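Local coordinates for long form salivary protein D7L1 (Culex quinquefasciatus, PDB 6V4C) that helps female mosquitoes to blood-feed by binding and sequestering adenine nucleotides, above all ATP and ADP, and inhibits platelet aggregation and haemostasis in the host, at residues Ile181-Ser184 / Asn185-Arg189; Leu127-Ser130 / Ser131-Asp134; Asp21-Gly24 / Asn25-Leu29. All coordinates share one frame; numbering follows the deposited sequence.

Contact 1 (Ile181-Ser184 / Asn185-Arg189)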
ATOM      1  N   ILE A 181      20.494   0.916   8.989  1.00 42.82           N
ATOM      2  CA  ILE A 181      19.840  -0.363   9.250  1.00 43.37           C
ATOM      3  C   ILE A 181      18.397  -0.141   9.687  1.00 40.20           C
ATOM      4  O   ILE A 181      17.472  -0.796   9.195  1.00 41.99           O
ATOM      5  CB  ILE A 181      20.648  -1.188  10.268  1.00 45.51           C
ATOM      6  CG1 ILE A 181      21.996  -1.594   9.661  1.00 45.07           C
ATOM      7  CG2 ILE A 181      19.868  -2.414  10.699  1.00 46.74           C
ATOM      8  CD1 ILE A 181      22.858  -2.435  10.577  1.00 49.68           C
ATOM      9  N   LYS A 182      18.179   0.808  10.601  1.00 45.45           N
ATOM     10  CA  LYS A 182      16.818   1.128  11.021  1.00 45.37           C
ATOM     11  C   LYS A 182      16.034   1.787   9.895  1.00 41.53           C
ATOM     12  O   LYS A 182      14.841   1.512   9.716  1.00 39.83           O
ATOM     13  CB  LYS A 182      16.841   2.057  12.234  1.00 47.62           C
ATOM     14  CG  LYS A 182      17.446   1.478  13.497  1.00 50.38           C
ATOM     15  CD  LYS A 182      17.345   2.496  14.627  1.00 53.74           C
ATOM     16  CE  LYS A 182      18.247   2.155  15.799  1.00 59.57           C
ATOM     17  NZ  LYS A 182      18.245   3.256  16.804  1.00 57.43           N
ATOM     18  N   HIS A 183      16.683   2.672   9.136  1.00 40.69           N
ATOM     19  CA  HIS A 183      15.983   3.422   8.099  1.00 39.48           C
ATOM     20  C   HIS A 183      15.543   2.509   6.961  1.00 39.72           C
ATOM     21  O   HIS A 183      14.393   2.576   6.510  1.00 39.16           O
ATOM     22  CB  HIS A 183      16.872   4.557   7.582  1.00 39.43           C
ATOM     23  CG  HIS A 183      16.200   5.441   6.580  1.00 37.21           C
ATOM     24  ND1 HIS A 183      16.598   5.508   5.261  1.00 40.27           N
ATOM     25  CD2 HIS A 183      15.157   6.296   6.699  1.00 36.31           C
ATOM     26  CE1 HIS A 183      15.831   6.365   4.613  1.00 36.84           C
ATOM     27  NE2 HIS A 183      14.946   6.857   5.464  1.00 36.02           N
ATOM     28  N   SER A 184      16.443   1.646   6.486  1.00 35.71           N
ATOM     29  CA  SER A 184      16.087   0.742   5.397  1.00 36.44           C
ATOM     30  C   SER A 184      15.095  -0.325   5.843  1.00 36.95           C
ATOM     31  O   SER A 184      14.301  -0.805   5.027  1.00 37.17           O
ATOM     32  CB  SER A 184      17.339   0.126   4.768  1.00 37.17           C
ATOM     33  OG  SER A 184      18.135  -0.529   5.741  1.00 38.72           O
ATOM     34  N   ASN A 185      15.111  -0.706   7.122  1.00 38.40           N
ATOM     35  CA  ASN A 185      14.051  -1.572   7.628  1.00 37.36           C
ATOM     36  C   ASN A 185      12.697  -0.873   7.551  1.00 41.19           C
ATOM     37  O   ASN A 185      11.696  -1.474   7.141  1.00 36.94           O
ATOM     38  CB  ASN A 185      14.360  -2.003   9.063  1.00 38.73           C
ATOM     39  CG  ASN A 185      13.257  -2.856   9.665  1.00 40.34           C
ATOM     40  OD1 ASN A 185      13.082  -4.017   9.292  1.00 42.92           O
ATOM     41  ND2 ASN A 185      12.515  -2.287  10.607  1.00 42.96           N
ATOM     42  N   CYS A 186      12.656   0.405   7.927  1.00 39.90           N
ATOM     43  CA  CYS A 186      11.410   1.161   7.879  1.00 37.44           C
ATOM     44  C   CYS A 186      10.912   1.320   6.447  1.00 38.99           C
ATOM     45  O   CYS A 186       9.718   1.141   6.176  1.00 38.60           O
ATOM     46  CB  CYS A 186      11.626   2.523   8.543  1.00 39.04           C
ATOM     47  SG  CYS A 186      10.179   3.615   8.665  1.00 46.76           S
ATOM     48  N   THR A 187      11.810   1.636   5.510  1.00 34.20           N
ATOM     49  CA  THR A 187      11.376   1.934   4.148  1.00 34.88           C
ATOM     50  C   THR A 187      11.067   0.667   3.355  1.00 33.29           C
ATOM     51  O   THR A 187      10.102   0.639   2.582  1.00 34.12           O
ATOM     52  CB  THR A 187      12.413   2.803   3.428  1.00 33.54           C
ATOM     53  OG1 THR A 187      13.673   2.123   3.387  1.00 34.27           O
ATOM     54  CG2 THR A 187      12.591   4.136   4.153  1.00 31.57           C
ATOM     55  N   THR A 188      11.875  -0.384   3.524  1.00 33.65           N
ATOM     56  CA  THR A 188      11.596  -1.646   2.843  1.00 34.47           C
ATOM     57  C   THR A 188      10.259  -2.225   3.292  1.00 35.38           C
ATOM     58  O   THR A 188       9.500  -2.766   2.478  1.00 35.73           O
ATOM     59  CB  THR A 188      12.737  -2.639   3.095  1.00 37.04           C
ATOM     60  OG1 THR A 188      13.983  -2.038   2.720  1.00 37.68           O
ATOM     61  CG2 THR A 188      12.544  -3.904   2.285  1.00 38.52           C
ATOM     62  N   ARG A 189       9.944  -2.113   4.584  1.00 34.82           N
ATOM     63  CA  ARG A 189       8.631  -2.540   5.058  1.00 37.88           C
ATOM     64  C   ARG A 189       7.537  -1.587   4.586  1.00 37.81           C
ATOM     65  O   ARG A 189       6.437  -2.025   4.228  1.00 35.82           O
ATOM     66  CB  ARG A 189       8.626  -2.670   6.582  1.00 36.95           C
ATOM     67  CG  ARG A 189       9.472  -3.829   7.109  1.00 40.38           C
ATOM     68  CD  ARG A 189       9.536  -3.834   8.631  1.00 39.68           C
ATOM     69  NE  ARG A 189      10.199  -5.031   9.150  1.00 42.71           N
ATOM     70  CZ  ARG A 189       9.568  -6.151   9.490  1.00 42.99           C
ATOM     71  NH1 ARG A 189       8.250  -6.238   9.371  1.00 42.79           N
ATOM     72  NH2 ARG A 189      10.254  -7.188   9.951  1.00 45.80           N
TER
HETATM   73  O   HOH W   1      13.536   0.357  11.490  0.82 47.50           O

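Contact 2 (Leu127-Ser130 / Ser131-Asp134). With ADP (adenosine-5'-diphosphate), chain B.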
ATOM      1  N   LEU A 127     -11.742   2.388   7.563  1.00 47.92           N
ATOM      2  CA  LEU A 127     -10.891   3.569   7.697  1.00 47.96           C
ATOM      3  C   LEU A 127     -10.585   4.233   6.356  1.00 43.90           C
ATOM      4  O   LEU A 127      -9.551   4.884   6.198  1.00 44.37           O
ATOM      5  CB  LEU A 127      -9.607   3.248   8.471  1.00 45.47           C
ATOM      6  CG  LEU A 127      -9.799   2.307   9.665  1.00 46.26           C
ATOM      7  CD1 LEU A 127      -8.494   2.052  10.403  1.00 43.05           C
ATOM      8  CD2 LEU A 127     -10.867   2.833  10.617  1.00 45.71           C
ATOM      9  N   LEU A 128     -11.475   4.067   5.377  1.00 49.43           N
ATOM     10  CA  LEU A 128     -11.350   4.770   4.108  1.00 47.94           C
ATOM     11  C   LEU A 128     -12.160   6.057   4.064  1.00 49.18           C
ATOM     12  O   LEU A 128     -11.899   6.910   3.208  1.00 50.15           O
ATOM     13  CB  LEU A 128     -11.755   3.858   2.949  1.00 49.76           C
ATOM     14  CG  LEU A 128     -10.820   2.672   2.693  1.00 48.86           C
ATOM     15  CD1 LEU A 128     -11.420   1.732   1.666  1.00 48.31           C
ATOM     16  CD2 LEU A 128      -9.451   3.160   2.235  1.00 47.39           C
ATOM     17  N   ASP A 129     -13.133   6.209   4.959  1.00 49.72           N
ATOM     18  CA  ASP A 129     -13.865   7.462   5.084  1.00 50.50           C
ATOM     19  C   ASP A 129     -12.901   8.578   5.469  1.00 47.70           C
ATOM     20  O   ASP A 129     -12.076   8.413   6.370  1.00 46.27           O
ATOM     21  CB  ASP A 129     -14.943   7.305   6.153  1.00 50.63           C
ATOM     22  CG  ASP A 129     -15.701   8.583   6.407  1.00 55.82           C
ATOM     23  OD1 ASP A 129     -16.680   8.849   5.677  1.00 59.38           O
ATOM     24  OD2 ASP A 129     -15.316   9.321   7.338  1.00 51.14           O
ATOM     25  N   SER A 130     -13.018   9.722   4.784  0.63 46.55           N
ATOM     26  CA  SER A 130     -12.026  10.784   4.933  0.63 46.24           C
ATOM     27  C   SER A 130     -11.947  11.293   6.368  0.63 45.99           C
ATOM     28  O   SER A 130     -10.852  11.542   6.884  0.63 44.21           O
ATOM     29  CB  SER A 130     -12.327  11.930   3.966  0.63 47.95           C
ATOM     30  OG  SER A 130     -13.574  12.526   4.261  0.63 48.38           O
ATOM     31  N   SER A 131     -13.097  11.454   7.032  1.00 48.86           N
ATOM     32  CA  SER A 131     -13.088  11.980   8.394  1.00 50.85           C
ATOM     33  C   SER A 131     -12.522  10.969   9.387  1.00 50.10           C
ATOM     34  O   SER A 131     -11.760  11.339  10.287  1.00 48.27           O
ATOM     35  CB  SER A 131     -14.491  12.423   8.803  1.00 52.67           C
ATOM     36  OG  SER A 131     -14.912  13.519   8.017  1.00 54.18           O
ATOM     37  N   VAL A 132     -12.892   9.696   9.248  1.00 47.63           N
ATOM     38  CA  VAL A 132     -12.343   8.667  10.128  1.00 47.42           C
ATOM     39  C   VAL A 132     -10.837   8.550   9.924  1.00 43.41           C
ATOM     40  O   VAL A 132     -10.058   8.540  10.884  1.00 42.11           O
ATOM     41  CB  VAL A 132     -13.056   7.322   9.902  1.00 48.96           C
ATOM     42  CG1 VAL A 132     -12.361   6.214  10.684  1.00 49.10           C
ATOM     43  CG2 VAL A 132     -14.515   7.424  10.303  1.00 51.01           C
ATOM     44  N   ARG A 133     -10.394   8.474   8.718  1.00 43.69           N
ATOM     45  CA  ARG A 133      -8.967   8.342   8.351  1.00 44.27           C
ATOM     46  C   ARG A 133      -8.155   9.491   8.924  1.00 43.07           C
ATOM     47  O   ARG A 133      -7.286   9.257   9.577  1.00 40.21           O
ATOM     48  CB  ARG A 133      -8.886   8.285   6.849  1.00 42.38           C
ATOM     49  CG  ARG A 133      -7.515   8.255   6.238  1.00 42.71           C
ATOM     50  CD  ARG A 133      -7.437   8.533   4.784  1.00 42.07           C
ATOM     51  NE  ARG A 133      -7.726   9.878   4.531  1.00 48.26           N
ATOM     52  CZ  ARG A 133      -8.321  10.359   3.517  1.00 49.29           C
ATOM     53  NH1 ARG A 133      -8.695   9.604   2.543  1.00 49.15           N
ATOM     54  NH2 ARG A 133      -8.529  11.621   3.462  1.00 50.31           N
ATOM     55  N   ASP A 134      -8.613  10.691   8.669  1.00 42.68           N
ATOM     56  CA  ASP A 134      -7.810  11.843   9.060  1.00 43.22           C
ATOM     57  C   ASP A 134      -7.743  12.008  10.572  1.00 42.64           C
ATOM     58  O   ASP A 134      -6.702  12.410  11.101  1.00 40.14           O
ATOM     59  CB  ASP A 134      -8.333  13.108   8.378  1.00 43.36           C
ATOM     60  CG  ASP A 134      -8.048  13.118   6.889  1.00 50.97           C
ATOM     61  OD1 ASP A 134      -7.128  12.384   6.455  1.00 47.04           O
ATOM     62  OD2 ASP A 134      -8.737  13.852   6.150  1.00 52.30           O
TER
HETATM   63  PB  ADP B 301      -9.777  12.723   0.013  1.00101.52           P
HETATM   64  O1B ADP B 301      -9.957  13.743   0.921  1.00 91.20           O
HETATM   65  O2B ADP B 301     -10.376  12.952  -1.246  1.00 96.22           O
HETATM   66  O3B ADP B 301     -10.173  11.513   0.522  1.00 68.12           O
HETATM   67  PA  ADP B 301      -7.598  12.998  -1.891  1.00 79.03           P
HETATM   68  O1A ADP B 301      -7.048  14.345  -2.224  1.00 84.75           O
HETATM   69  O2A ADP B 301      -8.535  12.610  -2.877  1.00 83.86           O
HETATM   70  O3A ADP B 301      -8.277  12.937  -0.506  1.00 90.78           O
HETATM   71  O5' ADP B 301      -6.735  11.790  -1.544  1.00 65.88           O
HETATM   72  C5' ADP B 301      -7.283  10.567  -1.104  1.00 50.69           C
HETATM   73  C4' ADP B 301      -6.340   9.409  -1.342  1.00 45.00           C
HETATM   74  O4' ADP B 301      -5.415   9.264  -0.295  1.00 38.50           O
HETATM   75  C3' ADP B 301      -6.919   8.014  -1.313  1.00 46.23           C
HETATM   76  O3' ADP B 301      -7.464   7.635  -2.533  1.00 47.88           O
HETATM   77  C2' ADP B 301      -5.787   7.107  -0.838  1.00 42.59           C
HETATM   78  O2' ADP B 301      -5.238   6.437  -1.891  1.00 44.13           O
HETATM   79  C1' ADP B 301      -4.741   8.082  -0.407  1.00 41.77           C
HETATM   80  N9  ADP B 301      -4.134   7.808   0.857  1.00 34.48           N
HETATM   81  C8  ADP B 301      -4.787   7.659   1.995  1.00 34.32           C
HETATM   82  N7  ADP B 301      -4.039   7.470   3.001  1.00 35.00           N
HETATM   83  C5  ADP B 301      -2.791   7.480   2.511  1.00 34.60           C
HETATM   84  C6  ADP B 301      -1.533   7.332   3.085  1.00 29.09           C
HETATM   85  N6  ADP B 301      -1.314   7.119   4.336  1.00 30.55           N
HETATM   86  N1  ADP B 301      -0.484   7.389   2.302  1.00 34.69           N
HETATM   87  C2  ADP B 301      -0.665   7.576   1.032  1.00 34.44           C
HETATM   88  N3  ADP B 301      -1.769   7.745   0.399  1.00 33.62           N
HETATM   89  C4  ADP B 301      -2.826   7.694   1.177  1.00 34.58           C

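Contact 3 (Asp21-Gly24 / Asn25-Leu29)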
ATOM      1  N   ASP A  21      -4.431  -2.892 -10.262  1.00 55.33           N
ATOM      2  CA  ASP A  21      -4.372  -4.193 -10.917  1.00 60.32           C
ATOM      3  C   ASP A  21      -5.596  -4.483 -11.779  1.00 64.15           C
ATOM      4  O   ASP A  21      -5.539  -5.386 -12.622  1.00 67.44           O
ATOM      5  CB  ASP A  21      -4.201  -5.303  -9.876  1.00 60.53           C
ATOM      6  CG  ASP A  21      -2.791  -5.373  -9.319  1.00 58.55           C
ATOM      7  OD1 ASP A  21      -1.907  -4.650  -9.825  1.00 57.45           O
ATOM      8  OD2 ASP A  21      -2.568  -6.153  -8.368  1.00 59.70           O
ATOM      9  N   HIS A  22      -6.693  -3.744 -11.602  1.00 76.11           N
ATOM     10  CA  HIS A  22      -7.957  -4.102 -12.237  1.00 78.49           C
ATOM     11  C   HIS A  22      -8.639  -2.989 -13.023  1.00 81.40           C
ATOM     12  O   HIS A  22      -9.548  -3.298 -13.805  1.00 85.30           O
ATOM     13  CB  HIS A  22      -8.948  -4.655 -11.201  1.00 80.39           C
ATOM     14  CG  HIS A  22      -8.605  -6.027 -10.708  1.00 83.84           C
ATOM     15  ND1 HIS A  22      -8.805  -6.421  -9.402  1.00 82.81           N
ATOM     16  CD2 HIS A  22      -8.082  -7.100 -11.348  1.00 83.49           C
ATOM     17  CE1 HIS A  22      -8.415  -7.675  -9.258  1.00 83.11           C
ATOM     18  NE2 HIS A  22      -7.974  -8.110 -10.423  1.00 84.75           N
ATOM     19  N   PHE A  23      -8.253  -1.722 -12.857  1.00 67.45           N
ATOM     20  CA  PHE A  23      -9.007  -0.652 -13.507  1.00 69.43           C
ATOM     21  C   PHE A  23      -8.802  -0.614 -15.016  1.00 69.52           C
ATOM     22  O   PHE A  23      -9.678  -0.117 -15.731  1.00 73.86           O
ATOM     23  CB  PHE A  23      -8.730   0.705 -12.850  1.00 63.39           C
ATOM     24  CG  PHE A  23      -7.525   1.421 -13.394  1.00 63.48           C
ATOM     25  CD1 PHE A  23      -6.268   0.844 -13.338  1.00 63.39           C
ATOM     26  CD2 PHE A  23      -7.651   2.690 -13.940  1.00 64.10           C
ATOM     27  CE1 PHE A  23      -5.161   1.509 -13.834  1.00 61.82           C
ATOM     28  CE2 PHE A  23      -6.548   3.362 -14.430  1.00 60.83           C
ATOM     29  CZ  PHE A  23      -5.302   2.770 -14.380  1.00 61.95           C
ATOM     30  N   GLY A  24      -7.684  -1.133 -15.513  1.00 71.58           N
ATOM     31  CA  GLY A  24      -7.483  -1.238 -16.952  1.00 72.33           C
ATOM     32  C   GLY A  24      -7.494   0.081 -17.690  1.00 73.47           C
ATOM     33  O   GLY A  24      -8.088   0.176 -18.772  1.00 74.74           O
ATOM     34  N   ASN A  25      -6.862   1.108 -17.124  1.00 75.10           N
ATOM     35  CA  ASN A  25      -6.709   2.418 -17.754  1.00 74.17           C
ATOM     36  C   ASN A  25      -8.036   3.141 -17.981  1.00 73.98           C
ATOM     37  O   ASN A  25      -8.092   4.110 -18.742  1.00 76.10           O
ATOM     38  CB  ASN A  25      -5.869   2.361 -19.036  1.00 76.53           C
ATOM     39  CG  ASN A  25      -4.459   1.862 -18.784  1.00 76.28           C
ATOM     40  OD1 ASN A  25      -3.617   2.589 -18.258  1.00 73.97           O
ATOM     41  ND2 ASN A  25      -4.194   0.618 -19.164  1.00 74.79           N
ATOM     42  N   ASP A  26      -9.110   2.697 -17.330  1.00 74.67           N
ATOM     43  CA  ASP A  26     -10.391   3.401 -17.352  1.00 77.76           C
ATOM     44  C   ASP A  26     -10.455   4.241 -16.081  1.00 73.61           C
ATOM     45  O   ASP A  26     -10.760   3.732 -14.998  1.00 73.01           O
ATOM     46  CB  ASP A  26     -11.555   2.417 -17.441  1.00 80.93           C
ATOM     47  CG  ASP A  26     -12.880   3.102 -17.739  1.00 84.82           C
ATOM     48  OD1 ASP A  26     -13.232   4.074 -17.037  1.00 81.77           O
ATOM     49  OD2 ASP A  26     -13.568   2.669 -18.687  1.00 89.83           O
ATOM     50  N   PHE A  27     -10.166   5.536 -16.220  1.00 73.16           N
ATOM     51  CA  PHE A  27     -10.052   6.401 -15.054  1.00 71.41           C
ATOM     52  C   PHE A  27     -11.410   6.776 -14.475  1.00 72.79           C
ATOM     53  O   PHE A  27     -11.525   6.982 -13.261  1.00 70.64           O
ATOM     54  CB  PHE A  27      -9.224   7.637 -15.403  1.00 69.23           C
ATOM     55  CG  PHE A  27      -7.877   7.305 -15.979  1.00 68.83           C
ATOM     56  CD1 PHE A  27      -6.786   7.107 -15.151  1.00 66.70           C
ATOM     57  CD2 PHE A  27      -7.708   7.167 -17.347  1.00 72.19           C
ATOM     58  CE1 PHE A  27      -5.549   6.789 -15.677  1.00 64.92           C
ATOM     59  CE2 PHE A  27      -6.472   6.848 -17.880  1.00 69.47           C
ATOM     60  CZ  PHE A  27      -5.392   6.660 -17.045  1.00 65.87           C
ATOM     61  N   GLY A  28     -12.443   6.866 -15.316  1.00 78.28           N
ATOM     62  CA  GLY A  28     -13.783   7.076 -14.794  1.00 76.47           C
ATOM     63  C   GLY A  28     -14.240   5.927 -13.918  1.00 76.37           C
ATOM     64  O   GLY A  28     -14.875   6.136 -12.880  1.00 76.95           O
ATOM     65  N   LEU A  29     -13.920   4.696 -14.322  1.00 72.54           N
ATOM     66  CA  LEU A  29     -14.208   3.544 -13.475  1.00 72.28           C
ATOM     67  C   LEU A  29     -13.367   3.580 -12.206  1.00 69.29           C
ATOM     68  O   LEU A  29     -13.849   3.225 -11.124  1.00 70.29           O
ATOM     69  CB  LEU A  29     -13.964   2.251 -14.251  1.00 72.83           C
ATOM     70  CG  LEU A  29     -14.273   0.944 -13.521  1.00 75.85           C
ATOM     71  CD1 LEU A  29     -15.729   0.900 -13.086  1.00 79.15           C
ATOM     72  CD2 LEU A  29     -13.941  -0.250 -14.401  1.00 78.78           C
TER

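Contact 1 (Ile181-Ser184 / Asn185-Arg189)
Asn-185 stands one helical turn after Ile-181, and its backbone N bonds to Ile-181 O at 3.1 Å. Its side chain works along the helix in both directions. The amide nitrogen ND2 gives a proton to a water that in turn donates to Lys-182 O, while OD1 accepts from Arg-189 NE at 3.1 Å. OD1 lies practically in the Arg-189 guanidinium plane, at its edge, which probably restricts rotation of the head; NH1 goes on to Lys-196 O. An asparagine suits this partly exposed site because one amide offers a donor and an acceptor.

Cys-186 N repeats the helical bond to Lys-182 O, and its SG leaves the helix for a disulfide with Cys-154. Thr-187 N reaches His-183 O at 2.9 Å. With CG2 anti to its carbonyl carbon, the threonine lays this methyl over one face of the His-183 imidazole, a CH-pi contact 4.0 Å from the ring centroid and displaced toward the rim. A beta-branched residue thus serves a buried place with a small apolar arm, while the ring meets Tyr-159 edge-to-face.

Thr-188 grips Ser-184 O twice. Its OG1 lies beside its own backbone N (chi1 -54°) and donates to Ser-184 O at 2.6 Å, and N donates to the same oxygen at 2.9 Å from the other face of the carbonyl plane. Two donors therefore satisfy one buried carbonyl. Ser-184 OG turns back to Phe-180 O, another hydroxyl paired with the backbone of its own helix.

Helix 179-190 is flanked by two others of its PBP/GOBP-family region: His-183 and Thr-187 pack on helix 150-158, whereas Ser-184 and Thr-188 touch Arg-237 and Tyr-240 of helix 235-247.

Contact 2 (Leu127-Ser130 / Ser131-Asp134)
Asp-129 OD2 caps the start of helix 130-139, accepting from Val-132 N at 3.1 Å through its anti lone pair and, weakly, from Ser-131 N. Aspartate suits an N-cap because its short carboxylate reaches the first amides of the helix and its charge probably interacts well with the helix dipole. Its backbone O takes Arg-133 N at 2.9 Å.

Arg-133 carries the contact into the nucleotide site. A bend at chi3 (70°) turns its guanidinium so that one face lies over Ser-130 CA, while the edge serves two anions. NE donates to Asp-134 OD1 at 3.2 Å in a salt bridge, exactly in the guanidinium plane but from above the carboxylate. NH1 donates to ADP O3B at 3.1 Å, with a weaker bond from NH2. Asp-134 thus probably steadies the arginine that holds the beta-phosphate, and Lys-146 lies close by.

Leu-127, the positive-phi residue of the Schellman motif ending helix 121-125, sets CD2 against Val-132 CG1 at 3.7 Å, the two side chains crossing at about a right angle. Against this turn lies helix 8-22: Leu-127 and Arg-133 touch its Pro-8, and Leu-128 packs on Val-11 and Glu-15.

Contact 3 (Asp21-Gly24 / Asn25-Leu29)
Phe-23 and Asp-26 are the ends of a type I' beta turn that links helix 8-22 to helix 27-34 in the first PBP/GOBP-family region. The turn is closed by Asp-26 N donating to Phe-23 O at 3.3 Å, with the donor well above the carbonyl plane. Gly-24 and Asn-25, the two central residues, both have positive phi; glycine and asparagine tolerate this backbone better than most residues.

From CB the Phe-23 side chain folds back over its own turn. Chi1 of 86° puts CG between the backbone N and the carbonyl carbon and swings the ring over Asn-25, whose backbone N lies 3.4 Å above the ring plane and over its centre, with the peptide plane steeply inclined to it. CG, CD1, CE1 and CZ all lie around this nitrogen. CD2 also comes edge-on to Asp-26 O at 3.4 Å, and CE2 approaches Asn-25 CA at 3.5 Å. A broad aromatic face suits this place, packing over the Asn-25 backbone while the edge meets Asp-26 O and Phe-27. Phe-23 is buried and also touches Ala-30 and Trp-33 of helix 27-34.

CE2 also meets Phe-27 CE1 at 3.8 Å, near the plane of the Phe-23 ring. The edge of Phe-23 points toward the face of Phe-27 in an offset edge-to-face pair, centroids 5.5 Å apart and planes at 68°. Phe-27 in turn rests on Glu-272 and Ser-275, joining the turn to a loop much later in the chain.

The Leu-29 side chain touches Asp-42, Lys-44 and Thr-45. Asp-26 is the N-cap residue of helix 27-34, a place suited to a short acceptor side chain: its OD1 takes the proton of Leu-29 N at 2.9 Å, on the anti side and 35° out of the carboxylate plane.

How the contacts relate
Along the chain the order is contact 3, contact 2, contact 1, each a local arrangement within one helix or at a helix boundary of this all-helical protein. Contacts 3 and 2 have centres about 23 Å apart and share helix 8-22, which ends at the 21-29 turn and also packs against residues 127-134. Contact 1 belongs to the second PBP/GOBP-family region, about 32 Å between centres from contact 3 on the opposite side of the chain's centre, and about 27 Å from contact 2. Contact 2 alone bonds ADP, whose other hydrogen-bond partners include Lys-144, Tyr-266 and Ser-267; contact 1 holds Cys-186 of a disulfide and lines a 2-ethoxyethanol pocket, and contact 3 joins two helices.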